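Local coordinates for protein probable acetyltransferase (Thermus thermophilus, PDB 3EXN) that probably transfers an acetyl group from acetyl-coenzyme A, which it binds, to an acceptor, as a member of the GCN5-related N-acetyltransferase family, at residues L12-V17 / L110-A115; L24-F29 / E47-D52; F65-G70 / L94-D99. One frame throughout, in Å; residues are numbered along the deposited sequence. Where two conformers were deposited one is given.

Interaction 1. Residues L12-V17 / L110-A115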
loop_
_atom_site.group_PDB
_atom_site.type_symbol
_atom_site.label_atom_id
_atom_site.label_comp_id
_atom_site.label_asym_id
_atom_site.label_seq_id
_atom_site.Cartn_x
_atom_site.Cartn_y
_atom_site.Cartn_z
ATOM N N LEU A 12 15.121 -1.200 -0.943
ATOM C CA LEU A 12 13.881 -1.302 -1.693
ATOM C C LEU A 12 13.692 0.057 -2.316
ATOM O O LEU A 12 13.682 1.053 -1.583
ATOM C CB LEU A 12 12.732 -1.639 -0.702
ATOM C CG LEU A 12 11.383 -2.079 -1.190
ATOM C CD1 LEU A 12 11.410 -3.467 -1.873
ATOM C CD2 LEU A 12 10.442 -1.988 -0.006
ATOM N N ASP A 13 13.507 0.097 -3.631
ATOM C CA ASP A 13 13.219 1.344 -4.357
ATOM C C ASP A 13 11.726 1.604 -4.580
ATOM O O ASP A 13 10.965 0.699 -4.953
ATOM C CB ASP A 13 13.923 1.349 -5.684
ATOM C CG ASP A 13 15.447 1.241 -5.534
ATOM O OD1 ASP A 13 15.999 1.813 -4.555
ATOM O OD2 ASP A 13 16.078 0.593 -6.394
ATOM N N LEU A 14 11.329 2.854 -4.387
ATOM C CA LEU A 14 9.923 3.229 -4.520
ATOM C C LEU A 14 9.829 4.011 -5.831
ATOM O O LEU A 14 10.248 5.174 -5.864
ATOM C CB LEU A 14 9.511 4.102 -3.318
ATOM C CG LEU A 14 8.999 3.390 -2.057
ATOM C CD1 LEU A 14 10.024 2.428 -1.433
ATOM C CD2 LEU A 14 8.581 4.390 -1.052
ATOM N N ALA A 15 9.344 3.320 -6.879
ATOM C CA ALA A 15 9.187 3.849 -8.245
ATOM C C ALA A 15 7.747 4.371 -8.437
ATOM O O ALA A 15 6.798 3.609 -8.425
ATOM C CB ALA A 15 9.483 2.739 -9.301
ATOM N N PRO A 16 7.589 5.662 -8.672
ATOM C CA PRO A 16 6.235 6.133 -8.986
ATOM C C PRO A 16 5.580 5.386 -10.131
ATOM O O PRO A 16 6.236 5.119 -11.177
ATOM C CB PRO A 16 6.454 7.598 -9.359
ATOM C CG PRO A 16 7.654 7.971 -8.627
ATOM C CD PRO A 16 8.557 6.768 -8.743
ATOM N N VAL A 17 4.306 5.007 -9.920
ATOM C CA VAL A 17 3.549 4.176 -10.861
ATOM C C VAL A 17 2.901 5.068 -11.951
ATOM O O VAL A 17 2.480 6.200 -11.681
ATOM C CB VAL A 17 2.506 3.296 -10.119
ATOM C CG1 VAL A 17 1.253 4.096 -9.794
ATOM C CG2 VAL A 17 2.163 2.005 -10.906
ATOM N N LEU A 110 7.310 1.308 4.334
ATOM C CA LEU A 110 6.583 2.267 5.149
ATOM C C LEU A 110 7.503 3.375 5.671
ATOM O O LEU A 110 7.132 4.591 5.655
ATOM C CB LEU A 110 5.942 1.540 6.323
ATOM C CG LEU A 110 4.826 2.197 7.079
ATOM C CD1 LEU A 110 3.733 2.685 6.107
ATOM C CD2 LEU A 110 4.297 1.142 8.077
ATOM N N GLU A 111 8.702 2.988 6.099
ATOM C CA GLU A 111 9.624 3.967 6.676
ATOM C C GLU A 111 10.185 4.856 5.552
ATOM O O GLU A 111 10.339 6.064 5.748
ATOM C CB GLU A 111 10.709 3.296 7.554
ATOM C CG GLU A 111 10.149 2.556 8.861
ATOM C CD GLU A 111 8.948 3.292 9.588
ATOM O OE1 GLU A 111 8.915 4.539 9.637
ATOM O OE2 GLU A 111 8.025 2.616 10.129
ATOM N N ARG A 112 10.460 4.275 4.385
ATOM C CA ARG A 112 10.950 5.092 3.267
ATOM C C ARG A 112 9.872 6.083 2.802
ATOM O O ARG A 112 10.201 7.250 2.442
ATOM C CB ARG A 112 11.438 4.252 2.101
ATOM C CG ARG A 112 12.759 3.575 2.408
ATOM C CD ARG A 112 13.467 3.070 1.202
ATOM N NE ARG A 112 14.551 2.200 1.624
ATOM C CZ ARG A 112 15.729 2.624 2.085
ATOM N NH1 ARG A 112 16.013 3.931 2.152
ATOM N NH2 ARG A 112 16.642 1.740 2.465
ATOM N N PHE A 113 8.609 5.650 2.826
ATOM C CA PHE A 113 7.502 6.526 2.384
ATOM C C PHE A 113 7.298 7.636 3.427
ATOM O O PHE A 113 7.239 8.819 3.083
ATOM C CB PHE A 113 6.242 5.697 2.145
ATOM C CG PHE A 113 5.008 6.529 1.913
ATOM C CD1 PHE A 113 4.938 7.389 0.816
ATOM C CD2 PHE A 113 3.961 6.504 2.818
ATOM C CE1 PHE A 113 3.817 8.212 0.611
ATOM C CE2 PHE A 113 2.802 7.333 2.614
ATOM C CZ PHE A 113 2.736 8.151 1.544
ATOM N N ALA A 114 7.269 7.280 4.702
ATOM C CA ALA A 114 7.013 8.291 5.747
ATOM C C ALA A 114 8.144 9.341 5.813
ATOM O O ALA A 114 7.914 10.521 6.148
ATOM C CB ALA A 114 6.828 7.606 7.094
ATOM N N ALA A 115 9.361 8.915 5.513
ATOM C CA ALA A 115 10.514 9.811 5.421
ATOM C C ALA A 115 10.322 11.008 4.456
ATOM O O ALA A 115 10.873 12.104 4.688
ATOM C CB ALA A 115 11.773 8.988 5.023
#
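Leu-14 is directed toward helix 110-115 and splits its two methyls between neighbouring residues of that helix. CD2 lies over the backbone at Phe-113, 4.1 Å from Phe-113 N and 4.2 Å from Phe-113 CB. CD1 reaches the root of the preceding side chain, 4.2 Å from Arg-112 CB. The Leu-14 and Phe-113 side chains cross at about a right angle, and only the base of the phenylalanine takes part: with CG anti to the backbone N (chi1 170°), its ring swings away from strand 13-16 and the contact ends at CB. Arg-112 does the reverse. Its CG lies beside the backbone N (chi1 -73°) and its chain is extended from CG to NE, so that it runs toward Leu-12, where Arg-112 CD comes 3.4 Å from Leu-12 O. That carbonyl stands obliquely to the guanidinium, with Arg-112 NE 3.5 Å from Leu-12 O; because Arg-112 has two deposited conformers and an exposed end, this approach is less certain than the leucine contact. The join is therefore a small apolar patch bordered by an arginine modelled in two conformers. The Leu-12 carbonyl borders the arginine chain, while its side chain packs on the preceding part of the same helix, at Leu-105, Gln-108 and Ala-109. Glu-111 faces another way and forms a salt bridge with Arg-158. In this acetyltransferase fold, helix 105-115 follows the glycine-rich acetyl-CoA loop and lies across one face of the mixed sheet, and the contact joins it to the outermost strand 13-16. That strand is antiparallel to strand 62-69, whose Leu-67 also touches Leu-14, while the Phe-113 ring is received by Leu-77 and Ala-79 on strand 72-81.

Interaction 2. Residues L24-F29 / E47-D52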
loop_
_atom_site.group_PDB
_atom_site.type_symbol
_atom_site.label_atom_id
_atom_site.label_comp_id
_atom_site.label_asym_id
_atom_site.label_seq_id
_atom_site.Cartn_x
_atom_site.Cartn_y
_atom_site.Cartn_z
ATOM N N LEU A 24 3.047 -4.900 -15.075
ATOM C CA LEU A 24 3.897 -5.234 -13.920
ATOM C C LEU A 24 3.065 -5.242 -12.638
ATOM O O LEU A 24 3.233 -6.111 -11.778
ATOM C CB LEU A 24 5.036 -4.224 -13.769
ATOM C CG LEU A 24 6.052 -4.081 -14.883
ATOM C CD1 LEU A 24 7.158 -3.113 -14.424
ATOM C CD2 LEU A 24 6.678 -5.427 -15.249
ATOM N N LEU A 25 2.186 -4.266 -12.483
ATOM C CA LEU A 25 1.359 -4.237 -11.272
ATOM C C LEU A 25 0.365 -5.392 -11.283
ATOM O O LEU A 25 0.109 -6.051 -10.241
ATOM C CB LEU A 25 0.637 -2.900 -11.147
ATOM C CG LEU A 25 -0.255 -2.780 -9.904
ATOM C CD1 LEU A 25 0.574 -3.034 -8.608
ATOM C CD2 LEU A 25 -0.907 -1.391 -9.833
ATOM N N HIS A 26 -0.149 -5.699 -12.476
ATOM C CA HIS A 26 -1.013 -6.882 -12.634
ATOM C C HIS A 26 -0.338 -8.150 -12.181
ATOM O O HIS A 26 -0.957 -8.959 -11.477
ATOM C CB HIS A 26 -1.516 -6.977 -14.065
ATOM C CG HIS A 26 -2.459 -8.102 -14.330
ATOM N ND1 HIS A 26 -2.087 -9.217 -15.049
ATOM C CD2 HIS A 26 -3.774 -8.261 -14.044
ATOM C CE1 HIS A 26 -3.133 -10.018 -15.193
ATOM N NE2 HIS A 26 -4.178 -9.446 -14.621
ATOM N N ARG A 27 0.914 -8.344 -12.576
ATOM C CA ARG A 27 1.675 -9.520 -12.164
ATOM C C ARG A 27 1.891 -9.531 -10.647
ATOM O O ARG A 27 1.761 -10.571 -10.037
ATOM C CB ARG A 27 3.030 -9.582 -12.903
ATOM C CG ARG A 27 3.931 -10.703 -12.432
ATOM C CD ARG A 27 5.184 -10.898 -13.329
ATOM N NE ARG A 27 5.971 -12.057 -12.875
ATOM C CZ ARG A 27 7.150 -12.007 -12.245
ATOM N NH1 ARG A 27 7.766 -10.834 -11.999
ATOM N NH2 ARG A 27 7.750 -13.154 -11.888
ATOM N N VAL A 28 2.203 -8.380 -10.019
ATOM C CA VAL A 28 2.363 -8.342 -8.557
ATOM C C VAL A 28 1.087 -8.826 -7.870
ATOM O O VAL A 28 1.142 -9.621 -6.912
ATOM C CB VAL A 28 2.732 -6.909 -8.045
ATOM C CG1 VAL A 28 2.602 -6.770 -6.504
ATOM C CG2 VAL A 28 4.162 -6.541 -8.479
ATOM N N PHE A 29 -0.064 -8.313 -8.312
ATOM C CA PHE A 29 -1.351 -8.736 -7.744
ATOM C C PHE A 29 -1.600 -10.236 -7.974
ATOM O O PHE A 29 -2.060 -10.977 -7.072
ATOM C CB PHE A 29 -2.500 -7.930 -8.335
ATOM C CG PHE A 29 -2.547 -6.482 -7.934
ATOM C CD1 PHE A 29 -2.133 -6.054 -6.704
ATOM C CD2 PHE A 29 -3.110 -5.561 -8.805
ATOM C CE1 PHE A 29 -2.263 -4.713 -6.337
ATOM C CE2 PHE A 29 -3.224 -4.218 -8.456
ATOM C CZ PHE A 29 -2.782 -3.802 -7.234
ATOM N N GLU A 47 -7.547 -5.068 -17.458
ATOM C CA GLU A 47 -8.392 -3.914 -17.785
ATOM C C GLU A 47 -8.751 -3.111 -16.545
ATOM O O GLU A 47 -8.673 -1.884 -16.581
ATOM C CB GLU A 47 -9.660 -4.370 -18.504
ATOM C CG GLU A 47 -9.379 -5.220 -19.750
ATOM C CD GLU A 47 -9.380 -6.760 -19.512
ATOM O OE1 GLU A 47 -8.366 -7.299 -18.979
ATOM O OE2 GLU A 47 -10.388 -7.447 -19.910
ATOM N N ASP A 48 -9.097 -3.814 -15.451
ATOM C CA ASP A 48 -9.314 -3.187 -14.128
ATOM C C ASP A 48 -8.068 -2.373 -13.672
ATOM O O ASP A 48 -8.185 -1.249 -13.171
ATOM C CB ASP A 48 -9.541 -4.260 -13.002
ATOM C CG ASP A 48 -10.891 -5.050 -13.080
ATOM O OD1 ASP A 48 -11.893 -4.620 -13.691
ATOM O OD2 ASP A 48 -10.945 -6.140 -12.414
ATOM N N VAL A 49 -6.882 -2.970 -13.789
ATOM C CA VAL A 49 -5.614 -2.306 -13.278
ATOM C C VAL A 49 -5.340 -1.021 -14.097
ATOM O O VAL A 49 -5.046 0.084 -13.556
ATOM C CB VAL A 49 -4.442 -3.262 -13.350
ATOM C CG1 VAL A 49 -3.140 -2.496 -13.034
ATOM C CG2 VAL A 49 -4.646 -4.460 -12.336
ATOM N N VAL A 50 -5.530 -1.129 -15.413
ATOM C CA VAL A 50 -5.388 0.053 -16.274
ATOM C C VAL A 50 -6.332 1.159 -15.832
ATOM O O VAL A 50 -5.896 2.291 -15.629
ATOM C CB VAL A 50 -5.606 -0.303 -17.755
ATOM C CG1 VAL A 50 -5.745 0.996 -18.633
ATOM C CG2 VAL A 50 -4.456 -1.243 -18.220
ATOM N N ARG A 51 -7.615 0.833 -15.674
ATOM C CA ARG A 51 -8.599 1.822 -15.259
ATOM C C ARG A 51 -8.192 2.489 -13.921
ATOM O O ARG A 51 -8.249 3.707 -13.773
ATOM C CB ARG A 51 -9.962 1.155 -15.181
ATOM C CG ARG A 51 -11.090 2.015 -14.773
ATOM C CD ARG A 51 -12.377 1.229 -14.879
ATOM N NE ARG A 51 -12.549 0.658 -16.224
ATOM C CZ ARG A 51 -12.593 -0.645 -16.546
ATOM N NH1 ARG A 51 -12.496 -1.608 -15.624
ATOM N NH2 ARG A 51 -12.755 -0.989 -17.827
ATOM N N ASP A 52 -7.770 1.688 -12.958
ATOM C CA ASP A 52 -7.379 2.197 -11.661
ATOM C C ASP A 52 -6.148 3.118 -11.744
ATOM O O ASP A 52 -6.088 4.111 -11.068
ATOM C CB ASP A 52 -7.178 1.017 -10.709
ATOM C CG ASP A 52 -8.512 0.395 -10.248
ATOM O OD1 ASP A 52 -9.595 1.019 -10.437
ATOM O OD2 ASP A 52 -8.493 -0.713 -9.690
#
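With CG1 anti to its backbone N (chi1 171°), Val-49 spreads its two methyls toward helix 24-29, where Leu-25 (CG anti to N, chi1 -180°) and Phe-29 (CG beside N) present CD2 and a ring edge to them. Helices 22-30 and 46-57 are two of the three between the first and second strands of this GCN5-related N-acetyltransferase fold, here packed through one valine set among three side chains. Each methyl has its own partners. CG1 of Val-49 meets Leu-25 CD2 at 4.1 Å. CG2 approaches Phe-29 edge-on, near the ring plane, 4.0 Å from Phe-29 CD2, and it also lies near the plane at the edge of the His-26 imidazole, 4.3 Å from His-26 CD2. Neither ring offers its face to the valine. The short helix axes pass 9.8 Å apart at 121°, and the contact centres where His-26 and Val-49 have the nearest CA atoms. Pro-44 closes in on both Val-49 and Phe-29, and Leu-53, one turn further along helix 46-57, continues the apolar row against Leu-25. Helix 22-30 rests in turn on the sheet, through Leu-66 and Tyr-76. Within that helix, Leu-25 CD1 sits 3.7 Å above the plane of the Phe-29 ring, displaced toward its rim.

Interaction 3. Residues F65-G70 / L94-D99. With ACO (acetyl coenzyme *a), chain C.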
loop_
_atom_site.group_PDB
_atom_site.type_symbol
_atom_site.label_atom_id
_atom_site.label_comp_id
_atom_site.label_asym_id
_atom_site.label_seq_id
_atom_site.Cartn_x
_atom_site.Cartn_y
_atom_site.Cartn_z
ATOM N N PHE A 65 3.261 3.769 -5.722
ATOM C CA PHE A 65 4.587 3.272 -6.108
ATOM C C PHE A 65 4.580 1.787 -6.354
ATOM O O PHE A 65 4.018 1.013 -5.549
ATOM C CB PHE A 65 5.590 3.524 -4.976
ATOM C CG PHE A 65 5.622 4.926 -4.504
ATOM C CD1 PHE A 65 6.519 5.858 -5.060
ATOM C CD2 PHE A 65 4.739 5.328 -3.507
ATOM C CE1 PHE A 65 6.540 7.184 -4.604
ATOM C CE2 PHE A 65 4.749 6.650 -3.051
ATOM C CZ PHE A 65 5.634 7.584 -3.627
ATOM N N LEU A 66 5.240 1.354 -7.431
ATOM C CA LEU A 66 5.748 -0.004 -7.469
ATOM C C LEU A 66 7.014 -0.137 -6.591
ATOM O O LEU A 66 7.863 0.763 -6.574
ATOM C CB LEU A 66 6.059 -0.422 -8.902
ATOM C CG LEU A 66 4.963 -1.133 -9.667
ATOM C CD1 LEU A 66 5.487 -1.277 -11.094
ATOM C CD2 LEU A 66 4.577 -2.528 -9.096
ATOM N N LEU A 67 7.124 -1.240 -5.868
ATOM C CA LEU A 67 8.255 -1.525 -4.953
ATOM C C LEU A 67 9.198 -2.480 -5.620
ATOM O O LEU A 67 8.786 -3.550 -6.073
ATOM C CB LEU A 67 7.743 -2.028 -3.593
ATOM C CG LEU A 67 6.669 -1.190 -2.905
ATOM C CD1 LEU A 67 6.246 -1.828 -1.571
ATOM C CD2 LEU A 67 7.115 0.238 -2.677
ATOM N N PHE A 68 10.455 -2.045 -5.780
ATOM C CA PHE A 68 11.419 -2.791 -6.580
ATOM C C PHE A 68 12.584 -3.255 -5.741
ATOM O O PHE A 68 13.126 -2.507 -4.948
ATOM C CB PHE A 68 11.960 -1.965 -7.766
ATOM C CG PHE A 68 11.045 -1.956 -8.990
ATOM C CD1 PHE A 68 11.064 -2.991 -9.929
ATOM C CD2 PHE A 68 10.198 -0.875 -9.213
ATOM C CE1 PHE A 68 10.230 -2.969 -11.064
ATOM C CE2 PHE A 68 9.362 -0.810 -10.385
ATOM C CZ PHE A 68 9.357 -1.861 -11.285
ATOM N N LEU A 69 12.995 -4.482 -5.981
ATOM C CA LEU A 69 14.360 -4.919 -5.563
ATOM C C LEU A 69 15.138 -5.114 -6.857
ATOM O O LEU A 69 14.955 -6.115 -7.568
ATOM C CB LEU A 69 14.310 -6.196 -4.733
ATOM C CG LEU A 69 13.843 -6.086 -3.274
ATOM C CD1 LEU A 69 13.746 -7.458 -2.642
ATOM C CD2 LEU A 69 14.710 -5.145 -2.424
ATOM N N GLY A 70 16.002 -4.153 -7.170
ATOM C CA GLY A 70 16.672 -4.123 -8.477
ATOM C C GLY A 70 15.608 -3.971 -9.553
ATOM O O GLY A 70 14.837 -3.024 -9.499
ATOM N N LEU A 94 -0.848 -1.319 1.246
ATOM C CA LEU A 94 0.555 -1.748 1.234
ATOM C C LEU A 94 0.563 -3.279 1.013
ATOM O O LEU A 94 0.005 -4.040 1.781
ATOM C CB LEU A 94 1.233 -1.397 2.559
ATOM C CG LEU A 94 2.675 -1.888 2.757
ATOM C CD1 LEU A 94 3.710 -1.474 1.643
ATOM C CD2 LEU A 94 3.203 -1.451 4.145
ATOM N N LEU A 95 1.141 -3.697 -0.087
ATOM C CA LEU A 95 1.170 -5.089 -0.445
ATOM C C LEU A 95 2.624 -5.519 -0.772
ATOM O O LEU A 95 3.280 -4.901 -1.588
ATOM C CB LEU A 95 0.228 -5.325 -1.643
ATOM C CG LEU A 95 0.225 -6.742 -2.253
ATOM C CD1 LEU A 95 -0.037 -7.782 -1.175
ATOM C CD2 LEU A 95 -0.865 -6.842 -3.345
ATOM N N ILE A 96 3.103 -6.567 -0.122
ATOM C CA ILE A 96 4.366 -7.225 -0.511
ATOM C C ILE A 96 3.986 -8.533 -1.174
ATOM O O ILE A 96 3.162 -9.319 -0.658
ATOM C CB ILE A 96 5.294 -7.468 0.724
ATOM C CG1 ILE A 96 5.606 -6.172 1.485
ATOM C CG2 ILE A 96 6.575 -8.232 0.316
ATOM C CD1 ILE A 96 6.349 -5.124 0.620
ATOM N N ARG A 97 4.572 -8.775 -2.349
ATOM C CA ARG A 97 4.329 -9.973 -3.125
ATOM C C ARG A 97 4.575 -11.191 -2.233
ATOM O O ARG A 97 5.539 -11.227 -1.451
ATOM C CB ARG A 97 5.290 -9.996 -4.326
ATOM C CG ARG A 97 4.734 -10.512 -5.602
ATOM C CD ARG A 97 5.764 -10.377 -6.711
ATOM N NE ARG A 97 6.809 -11.407 -6.637
ATOM C CZ ARG A 97 7.863 -11.468 -7.452
ATOM N NH1 ARG A 97 8.044 -10.555 -8.405
ATOM N NH2 ARG A 97 8.724 -12.481 -7.346
ATOM N N GLU A 98 3.737 -12.203 -2.401
ATOM C CA GLU A 98 3.562 -13.210 -1.387
ATOM C C GLU A 98 4.858 -14.001 -1.155
ATOM O O GLU A 98 5.191 -14.318 -0.005
ATOM C CB GLU A 98 2.408 -14.117 -1.800
ATOM C CG GLU A 98 1.714 -14.803 -0.680
ATOM C CD GLU A 98 0.406 -15.444 -1.130
ATOM O OE1 GLU A 98 -0.503 -14.745 -1.623
ATOM O OE2 GLU A 98 0.305 -16.647 -0.934
ATOM N N ASP A 99 5.627 -14.257 -2.223
ATOM C CA ASP A 99 6.931 -14.912 -2.070
ATOM C C ASP A 99 8.044 -14.089 -1.408
ATOM O O ASP A 99 9.109 -14.640 -1.133
ATOM C CB ASP A 99 7.449 -15.502 -3.392
ATOM C CG ASP A 99 7.646 -14.465 -4.486
ATOM O OD1 ASP A 99 7.367 -13.263 -4.295
ATOM O OD2 ASP A 99 8.048 -14.883 -5.592
HETATM O O5B ACO C . 7.220 -7.223 9.295
HETATM P P1A ACO C . 7.694 -7.282 7.714
HETATM O O1A ACO C . 8.486 -8.574 7.513
HETATM O O2A ACO C . 8.160 -5.890 7.318
HETATM O O3A ACO C . 6.229 -7.486 7.031
HETATM P P2A ACO C . 5.996 -7.760 5.478
HETATM O O4A ACO C . 5.451 -9.190 5.404
HETATM O O5A ACO C . 7.233 -7.488 4.658
HETATM O O6A ACO C . 4.809 -6.647 5.228
HETATM C CBP ACO C . 2.350 -6.716 4.972
HETATM C CCP ACO C . 3.552 -6.635 5.930
HETATM C CDP ACO C . 2.398 -5.443 4.147
HETATM C CEP ACO C . 1.025 -6.752 5.728
HETATM C CAP ACO C . 2.482 -7.966 4.060
HETATM O OAP ACO C . 2.445 -9.185 4.848
HETATM C C9P ACO C . 1.370 -8.092 3.037
HETATM O O9P ACO C . 1.475 -7.624 1.912
HETATM N N8P ACO C . 0.286 -8.764 3.416
HETATM C C7P ACO C . -0.842 -9.052 2.509
HETATM C C6P ACO C . -1.555 -7.804 1.990
HETATM C C5P ACO C . -2.076 -6.953 3.140
HETATM O O5P ACO C . -2.653 -7.458 4.128
HETATM N N4P ACO C . -1.862 -5.635 3.010
HETATM C C3P ACO C . -2.318 -4.694 4.009
HETATM C C2P ACO C . -3.702 -4.181 3.698
HETATM S S1P ACO C . -4.273 -2.963 4.892
HETATM C C ACO C . -3.412 -1.651 4.256
HETATM O O ACO C . -2.705 -1.826 3.298
HETATM C CH3 ACO C . -3.531 -0.275 4.884
#
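Beside the meeting of Leu-67 with Leu-94 and Ile-96, the flat groups are the guanidinium of Arg-97 and the carboxylate of Asp-99, which join edge to edge. Arg-97 grips side-on with two nitrogens: its NE reaches Asp-99 OD1 at 3.0 Å, somewhat tilted from both planes, and its NH2 reaches the syn lone pair of Asp-99 OD2 at 3.1 Å, in the guanidinium plane. The paired bonds fix the rotation of the guanidinium, and Arg-97 NH1 is left to form a salt bridge with Glu-72. The link between the strands is apolar. Leu-67, with CG beside its backbone N (chi1 -51°), has its CD1 meet two ends on one side, crossing each side chain at about a right angle: Ile-96 CD1 at 4.0 Å and Leu-94 CD1 at 4.1 Å. Strands 65-69 and 94-96 run in the same general direction, 29° apart, and are not neighbours: antiparallel strand 72-81 lies between them, so the leucine reaches across it beneath helix 105-115, where Ala-109 touches both Leu-67 and Leu-94. This is the core of the GCN5-related N-acetyltransferase sheet, and strand 89-96 binds the cofactor along its backbone much as it would a further strand. Leu-94 N donates to the acetyl oxygen O of acetyl-CoA at 2.8 Å, a bond that would tend to polarise the thioester carbonyl. Leu-94 O accepts from N4P of the pantetheine, and Ile-96 N gives a nearly straight bond (172°) to O9P at 2.8 Å. Leu-95, turned to the other face, brings CD1 within 3.4 Å of acetyl-CoA O9P. Ile-96 CG1 lies alongside O5A and the ester oxygen O6A of the phosphate nearer the pantetheine, while backbone N-H groups of Gly-102, Gly-104, Gly-106 and Arg-107 also bind the cofactor.

Interaction 3 lies within one mixed sheet, interaction 1 at its edge strand and interaction 2 in helices against it. Interactions 1 and 3 have centres 10 Å apart and share it directly, strands 13-16 and 62-69 being neighbours joined by backbone bonds such as Phe-68 N to Asp-13 O. Interaction 2 lies across the sheet from helix 105-115, its centre 14 Å from that of interaction 3, which it touches where Phe-29 packs on Leu-95. Along the chain, interaction 1 encloses the other two, and interaction 2 closes before interaction 3 opens. Helices thus pack on either face of the sheet, while strand 89-96 and the loop leading into helix 105-115 present the backbone that holds acetyl-CoA.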